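Local structure of xylose isomerase domain protein TIM barrel (3TVA) at residues E28-D32 against L33-T37; T245-W248 against E249-Y252; L277-L280 against T281-K285. The protein binds a magnesium ion within a TIM barrel and probably acts as an isomerase of the xylose isomerase-like family. All blocks are in the same frame, centred on the assembly; numbering follows the deposited sequence. Where two conformers were deposited one is given.

How the interactions relate
All three are local contacts within single helices or at their ends. Interactions 1 and 2 are partly buried and share one chemistry: a Schellman motif closes helix 27-32 in the first and helix 240-249 in the second, and each is backed by an apolar pair that brackets the turn. Interaction 3 is a surface contact in the C-terminal half of helix 266-287; its bonds are ordinary helical ones, with a threonine hydroxyl added. That long helix relates the others: L277 of interaction 3 packs on the backbone of L33 and the side chain of V35 in interaction 1, whereas interactions 2 and 3 come no nearer than about 6 Å between nearest atoms.

Interaction 1 of 3, residues E28-D32 against L33-T37; sequences EVAQD and LKVPT
The amide N of K34 donates to Q31 O at 2.9 Å, where the chain turns off the end of helix 27-32. K34 is the residue that leaves the helix, with positive phi (66°). One residue on, V35 N gives a weak bond of 3.3 Å to A30 O. These two bonds make a Schellman motif. Its apolar counterpart is A30 CB against V35 CG2 at 3.9 Å: a small methyl from the last turn and a branched side chain beyond it cover the turn.

L33 still bonds in the helical manner, L33 N to V29 O at 3.0 Å. With its CG turned beside the backbone N (chi1 -62°), the leucine lays CG over that oxygen and brings CD1 to 4.2 Å from V29 CG1. K34, long and exposed, bends at its last torsion so that NZ and D32 O share a water, which donates to the carbonyl.

The turn leads from helix 27-32 into strand 37-41; V29 and L33 meet K270 and L273 of helix 266-287, while A30 faces I65 in the loop before strand 66-71.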
loop_
_atom_site.group_PDB
_atom_site.type_symbol
_atom_site.label_atom_id
_atom_site.label_comp_id
_atom_site.label_asym_id
_atom_site.label_seq_id
_atom_site.Cartn_x
_atom_site.Cartn_y
_atom_site.Cartn_z
ATOM N N GLU A 28 -12.807 1.692 -14.362
ATOM C CA GLU A 28 -12.972 1.860 -15.800
ATOM C C GLU A 28 -11.652 2.241 -16.482
ATOM O O GLU A 28 -11.400 1.882 -17.636
ATOM C CB GLU A 28 -14.057 2.897 -16.071
ATOM C CG GLU A 28 -15.462 2.418 -15.697
ATOM C CD GLU A 28 -15.777 2.497 -14.197
ATOM O OE1 GLU A 28 -14.942 3.006 -13.411
ATOM O OE2 GLU A 28 -16.878 2.049 -13.806
ATOM N N VAL A 29 -10.799 2.945 -15.747
ATOM C CA VAL A 29 -9.494 3.346 -16.264
ATOM C C VAL A 29 -8.556 2.128 -16.323
ATOM O O VAL A 29 -7.848 1.914 -17.316
ATOM C CB VAL A 29 -8.890 4.487 -15.407
ATOM C CG1 VAL A 29 -7.440 4.736 -15.774
ATOM C CG2 VAL A 29 -9.736 5.774 -15.553
ATOM N N ALA A 30 -8.568 1.321 -15.267
ATOM C CA ALA A 30 -7.805 0.068 -15.254
ATOM C C ALA A 30 -8.188 -0.807 -16.450
ATOM O O ALA A 30 -7.335 -1.455 -17.056
ATOM C CB ALA A 30 -8.050 -0.669 -13.958
ATOM N N GLN A 31 -9.478 -0.792 -16.792
ATOM C CA GLN A 31 -10.017 -1.539 -17.923
ATOM C C GLN A 31 -9.477 -1.058 -19.259
ATOM O O GLN A 31 -9.050 -1.870 -20.095
ATOM C CB GLN A 31 -11.534 -1.385 -17.962
ATOM C CG GLN A 31 -12.312 -2.392 -17.165
ATOM C CD GLN A 31 -13.792 -2.354 -17.509
ATOM O OE1 GLN A 31 -14.250 -3.042 -18.426
ATOM N NE2 GLN A 31 -14.540 -1.531 -16.786
ATOM N N ASP A 32 -9.534 0.259 -19.454
ATOM C CA ASP A 32 -9.015 0.906 -20.655
ATOM C C ASP A 32 -7.545 0.528 -20.874
ATOM O O ASP A 32 -7.139 0.202 -21.984
ATOM C CB ASP A 32 -9.163 2.435 -20.555
ATOM C CG ASP A 32 -10.624 2.891 -20.435
ATOM O OD1 ASP A 32 -11.529 2.162 -20.897
ATOM O OD2 ASP A 32 -10.867 3.992 -19.886
ATOM N N LEU A 33 -6.764 0.561 -19.798
ATOM C CA LEU A 33 -5.335 0.220 -19.845
ATOM C C LEU A 33 -5.078 -1.290 -19.966
ATOM O O LEU A 33 -3.952 -1.716 -20.221
ATOM C CB LEU A 33 -4.624 0.757 -18.602
ATOM C CG LEU A 33 -4.647 2.273 -18.442
ATOM C CD1 LEU A 33 -4.007 2.676 -17.104
ATOM C CD2 LEU A 33 -3.948 2.925 -19.625
ATOM N N LYS A 34 -6.129 -2.081 -19.760
ATOM C CA LYS A 34 -6.079 -3.534 -19.913
ATOM C C LYS A 34 -5.181 -4.261 -18.912
ATOM O O LYS A 34 -4.711 -5.365 -19.193
ATOM C CB LYS A 34 -5.671 -3.913 -21.348
ATOM C CG LYS A 34 -6.634 -3.420 -22.427
ATOM C CD LYS A 34 -6.123 -3.814 -23.810
ATOM C CE LYS A 34 -7.165 -3.570 -24.892
ATOM N NZ LYS A 34 -7.480 -2.124 -25.042
ATOM N N VAL A 35 -4.962 -3.664 -17.742
ATOM C CA VAL A 35 -4.213 -4.343 -16.688
ATOM C C VAL A 35 -5.043 -5.482 -16.104
ATOM O O VAL A 35 -6.256 -5.354 -15.955
ATOM C CB VAL A 35 -3.733 -3.369 -15.577
ATOM C CG1 VAL A 35 -2.988 -2.200 -16.207
ATOM C CG2 VAL A 35 -4.901 -2.869 -14.743
ATOM N N PRO A 36 -4.399 -6.631 -15.846
ATOM C CA PRO A 36 -5.040 -7.821 -15.269
ATOM C C PRO A 36 -5.405 -7.736 -13.770
ATOM O O PRO A 36 -6.249 -8.510 -13.320
ATOM C CB PRO A 36 -3.997 -8.923 -15.504
ATOM C CG PRO A 36 -2.674 -8.186 -15.436
ATOM C CD PRO A 36 -2.959 -6.849 -16.103
ATOM N N THR A 37 -4.745 -6.870 -13.005
ATOM C CA THR A 37 -4.918 -6.859 -11.550
ATOM C C THR A 37 -5.015 -5.438 -11.026
ATOM O O THR A 37 -4.518 -4.506 -11.655
ATOM C CB THR A 37 -3.738 -7.531 -10.765
ATOM O OG1 THR A 37 -2.557 -6.731 -10.895
ATOM C CG2 THR A 37 -3.458 -8.928 -11.258
HETATM O O HOH W 1 -9.174 -0.618 -24.007
#

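Interaction 2 of 3, residues T245-W248 against E249-Y252; sequences TTLW and EIGY
Y252 N reaches back five residues to L247 O, a 3.1 Å bond that closes the end of helix 240-249. Inside that wide turn G251 N donates to W248 O, also at 3.1 Å. The preceding amides keep the helical pattern: E249 N bonds T245 O and I250 N bonds T246 O. Thus all four amides from E249 to Y252 have acceptors, and the last four carbonyls before the turn, T245 to W248, each receive one of them. Glycine suits position 251 because the phi of G251, 94°, would jam a CB against the carbonyl O of the preceding residue.

The side chains follow the backbone. L247 and Y252 run alongside each other in the same direction, with L247 CD2 at 4.0 Å from Y252 CB, so two apolar groups flank the bond between their backbones. The first torsion of I250 (chi1 65°) tucks CG1 back over the helix end, which sets I250 CG1 at 3.3 Å from L247 O and I250 CD1 at 4.3 Å from L247 CD2.

The polar ends find partners further afield. The hydroxyl of T246 bonds A242 O of its own helix, and in the conformer given that of T245 bonds E241 O. E249 forms a salt bridge with R201, and Y252 OH is bonded to P255 O. R253 gives W248 O a second partner through NH1 and makes a cation-pi contact with the indole, while W11 NE1 is hydrogen-bonded to Y252 O.

Positive-phi glycine, paired return bonds and the apolar pair L247-Y252 together form a classic Schellman motif, here passing the TIM-barrel chain from helix 240-249 towards strand 256-258.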
loop_
_atom_site.group_PDB
_atom_site.type_symbol
_atom_site.label_atom_id
_atom_site.label_comp_id
_atom_site.label_asym_id
_atom_site.label_seq_id
_atom_site.Cartn_x
_atom_site.Cartn_y
_atom_site.Cartn_z
ATOM N N THR A 245 15.158 -5.070 -10.101
ATOM C CA THR A 245 16.200 -6.082 -10.137
ATOM C C THR A 245 16.401 -6.660 -8.733
ATOM O O THR A 245 16.641 -7.852 -8.577
ATOM C CB THR A 245 17.522 -5.526 -10.724
ATOM O OG1 THR A 245 17.240 -4.761 -11.912
ATOM C CG2 THR A 245 18.459 -6.647 -11.078
ATOM N N THR A 246 16.270 -5.817 -7.713
ATOM C CA THR A 246 16.334 -6.278 -6.326
ATOM C C THR A 246 15.108 -7.134 -5.949
ATOM O O THR A 246 15.242 -8.160 -5.280
ATOM C CB THR A 246 16.488 -5.110 -5.332
ATOM O OG1 THR A 246 17.642 -4.341 -5.682
ATOM C CG2 THR A 246 16.646 -5.628 -3.918
ATOM N N LEU A 247 13.919 -6.723 -6.389
ATOM C CA LEU A 247 12.709 -7.528 -6.161
ATOM C C LEU A 247 12.863 -8.908 -6.770
ATOM O O LEU A 247 12.463 -9.914 -6.184
ATOM C CB LEU A 247 11.477 -6.859 -6.791
ATOM C CG LEU A 247 10.787 -5.750 -5.988
ATOM C CD1 LEU A 247 9.693 -5.057 -6.822
ATOM C CD2 LEU A 247 10.211 -6.307 -4.682
ATOM N N TRP A 248 13.432 -8.954 -7.969
ATOM C CA TRP A 248 13.610 -10.230 -8.637
ATOM C C TRP A 248 14.547 -11.124 -7.822
ATOM O O TRP A 248 14.251 -12.291 -7.600
ATOM C CB TRP A 248 14.162 -10.021 -10.043
ATOM C CG TRP A 248 14.274 -11.285 -10.827
ATOM C CD1 TRP A 248 15.427 -11.968 -11.140
ATOM C CD2 TRP A 248 13.196 -12.023 -11.408
ATOM N NE1 TRP A 248 15.121 -13.089 -11.882
ATOM C CE2 TRP A 248 13.758 -13.147 -12.056
ATOM C CE3 TRP A 248 11.804 -11.841 -11.448
ATOM C CZ2 TRP A 248 12.976 -14.085 -12.738
ATOM C CZ3 TRP A 248 11.034 -12.772 -12.122
ATOM C CH2 TRP A 248 11.623 -13.880 -12.760
ATOM N N GLU A 249 15.661 -10.560 -7.362
ATOM C CA GLU A 249 16.636 -11.315 -6.572
ATOM C C GLU A 249 16.057 -11.921 -5.284
ATOM O O GLU A 249 16.397 -13.046 -4.909
ATOM C CB GLU A 249 17.846 -10.446 -6.220
ATOM C CG GLU A 249 18.762 -11.131 -5.216
ATOM C CD GLU A 249 19.833 -10.228 -4.647
ATOM O OE1 GLU A 249 20.285 -9.299 -5.361
ATOM O OE2 GLU A 249 20.244 -10.453 -3.480
ATOM N N ILE A 250 15.164 -11.203 -4.608
ATOM C CA ILE A 250 14.634 -11.724 -3.348
ATOM C C ILE A 250 13.469 -12.690 -3.527
ATOM O O ILE A 250 12.913 -13.180 -2.551
ATOM C CB ILE A 250 14.231 -10.626 -2.387
ATOM C CG1 ILE A 250 13.053 -9.834 -2.972
ATOM C CG2 ILE A 250 15.442 -9.742 -2.098
ATOM C CD1 ILE A 250 12.494 -8.790 -2.035
ATOM N N GLY A 251 13.101 -12.972 -4.769
ATOM C CA GLY A 251 12.064 -13.952 -5.018
ATOM C C GLY A 251 10.654 -13.398 -5.179
ATOM O O GLY A 251 9.712 -14.183 -5.274
ATOM N N TYR A 252 10.486 -12.071 -5.260
ATOM C CA TYR A 252 9.129 -11.548 -5.397
ATOM C C TYR A 252 8.649 -11.713 -6.829
ATOM O O TYR A 252 9.310 -11.278 -7.776
ATOM C CB TYR A 252 9.046 -10.078 -4.995
ATOM C CG TYR A 252 7.635 -9.555 -5.127
ATOM C CD1 TYR A 252 6.666 -9.877 -4.176
ATOM C CD2 TYR A 252 7.260 -8.770 -6.219
ATOM C CE1 TYR A 252 5.358 -9.406 -4.293
ATOM C CE2 TYR A 252 5.949 -8.297 -6.354
ATOM C CZ TYR A 252 5.008 -8.623 -5.389
ATOM O OH TYR A 252 3.723 -8.166 -5.514
#

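Interaction 3 of 3, residues L277-L280 against T281-K285; sequences LELL and TGLRK
L277 and T281 cross obliquely one helical turn apart, meeting where L277 CD1 lies 3.6 Å from T281 OG1. The threonine hydroxyl is placed by its first torsion: OG1 sits beside the backbone N (chi1 -64°), pointing back along the helix, and donates to L277 O at 2.6 Å. T281 N bonds the same oxygen at 3.0 Å, and the two donors approach from opposite faces of the carbonyl plane. One acceptor thus takes two bonds from one residue, which fixes the rotation of the hydroxyl and lets a polar side chain sit against the helix with its own need for a partner met.

L279 and L283 are related differently. Their side chains leave the helix in a shared direction and touch lightly through L279 CG and L283 CD1 at 4.2 Å. L283 CG also lies 3.4 Å from L279 O. The two leucines, one turn apart, form an apolar patch, and both rest on M240 of helix 240-249; L280 and L283 meet L244 of that helix.

R284 keeps only its root in this contact, CB lying 3.3 Å from L280 O, the oxygen that its own amide bonds at 2.8 Å. Its chain then bends at chi3 (67°) and runs to W11, where NH1 is hydrogen-bonded to W11 O. G282, exposed on the outer side, simply continues the helix, its N bonded to E278 O.

Together with L283 N to L279 O, the amide bonds from T281 to R284 each span four residues, the mark of a regular alpha-helix. L277, T281 and R284 touch I13 and so set its inner side on strand 13-18, while the leucine patch meets the neighbouring helix, as in the outer helical layer of a TIM barrel.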
loop_
_atom_site.group_PDB
_atom_site.type_symbol
_atom_site.label_atom_id
_atom_site.label_comp_id
_atom_site.label_asym_id
_atom_site.label_seq_id
_atom_site.Cartn_x
_atom_site.Cartn_y
_atom_site.Cartn_z
ATOM N N LEU A 277 3.221 1.986 -17.138
ATOM C CA LEU A 277 2.926 0.670 -17.684
ATOM C C LEU A 277 3.935 0.294 -18.780
ATOM O O LEU A 277 4.413 -0.848 -18.840
ATOM C CB LEU A 277 1.478 0.631 -18.198
ATOM C CG LEU A 277 0.957 -0.602 -18.941
ATOM C CD1 LEU A 277 1.247 -1.867 -18.168
ATOM C CD2 LEU A 277 -0.538 -0.480 -19.192
ATOM N N GLU A 278 4.285 1.261 -19.622
ATOM C CA GLU A 278 5.288 1.026 -20.660
ATOM C C GLU A 278 6.694 0.765 -20.084
ATOM O O GLU A 278 7.406 -0.150 -20.520
ATOM C CB GLU A 278 5.337 2.203 -21.636
ATOM C CG GLU A 278 6.418 2.054 -22.691
ATOM C CD GLU A 278 6.468 3.232 -23.634
ATOM O OE1 GLU A 278 6.722 3.014 -24.838
ATOM O OE2 GLU A 278 6.255 4.375 -23.169
ATOM N N LEU A 279 7.091 1.578 -19.110
ATOM C CA LEU A 279 8.370 1.392 -18.429
ATOM C C LEU A 279 8.472 0.026 -17.722
ATOM O O LEU A 279 9.477 -0.682 -17.847
ATOM C CB LEU A 279 8.589 2.521 -17.424
ATOM C CG LEU A 279 9.857 2.371 -16.589
ATOM C CD1 LEU A 279 11.085 2.553 -17.490
ATOM C CD2 LEU A 279 9.880 3.352 -15.430
ATOM N N LEU A 280 7.431 -0.352 -16.983
ATOM C CA LEU A 280 7.472 -1.611 -16.233
ATOM C C LEU A 280 7.412 -2.817 -17.158
ATOM O O LEU A 280 7.995 -3.868 -16.867
ATOM C CB LEU A 280 6.337 -1.682 -15.207
ATOM C CG LEU A 280 6.423 -0.686 -14.047
ATOM C CD1 LEU A 280 5.178 -0.758 -13.185
ATOM C CD2 LEU A 280 7.667 -0.948 -13.199
ATOM N N THR A 281 6.703 -2.667 -18.273
ATOM C CA THR A 281 6.566 -3.756 -19.234
ATOM C C THR A 281 7.927 -4.065 -19.869
ATOM O O THR A 281 8.285 -5.230 -20.039
ATOM C CB THR A 281 5.508 -3.417 -20.304
ATOM O OG1 THR A 281 4.224 -3.302 -19.671
ATOM C CG2 THR A 281 5.437 -4.486 -21.386
ATOM N N GLY A 282 8.683 -3.018 -20.197
ATOM C CA GLY A 282 10.033 -3.179 -20.720
ATOM C C GLY A 282 10.974 -3.779 -19.683
ATOM O O GLY A 282 11.771 -4.660 -19.994
ATOM N N LEU A 283 10.889 -3.317 -18.437
ATOM C CA LEU A 283 11.778 -3.853 -17.407
ATOM C C LEU A 283 11.429 -5.306 -17.073
ATOM O O LEU A 283 12.318 -6.129 -16.847
ATOM C CB LEU A 283 11.767 -2.980 -16.144
ATOM C CG LEU A 283 12.408 -1.588 -16.275
ATOM C CD1 LEU A 283 12.115 -0.759 -15.028
ATOM C CD2 LEU A 283 13.915 -1.685 -16.516
ATOM N N ARG A 284 10.136 -5.626 -17.061
ATOM C CA ARG A 284 9.713 -7.005 -16.845
ATOM C C ARG A 284 10.268 -7.919 -17.924
ATOM O O ARG A 284 10.744 -9.007 -17.630
ATOM C CB ARG A 284 8.186 -7.128 -16.820
ATOM C CG ARG A 284 7.686 -8.547 -16.522
ATOM C CD ARG A 284 6.158 -8.573 -16.433
ATOM N NE ARG A 284 5.560 -8.302 -17.740
ATOM C CZ ARG A 284 4.271 -8.038 -17.945
ATOM N NH1 ARG A 284 3.424 -7.998 -16.918
ATOM N NH2 ARG A 284 3.826 -7.812 -19.185
ATOM N N LYS A 285 10.201 -7.474 -19.177
ATOM C CA LYS A 285 10.691 -8.276 -20.292
ATOM C C LYS A 285 12.195 -8.517 -20.178
ATOM O O LYS A 285 12.692 -9.601 -20.485
ATOM C CB LYS A 285 10.374 -7.591 -21.622
ATOM C CG LYS A 285 10.857 -8.351 -22.848
ATOM C CD LYS A 285 10.476 -7.598 -24.116
ATOM C CE LYS A 285 11.248 -8.099 -25.334
ATOM N NZ LYS A 285 10.846 -9.475 -25.728
#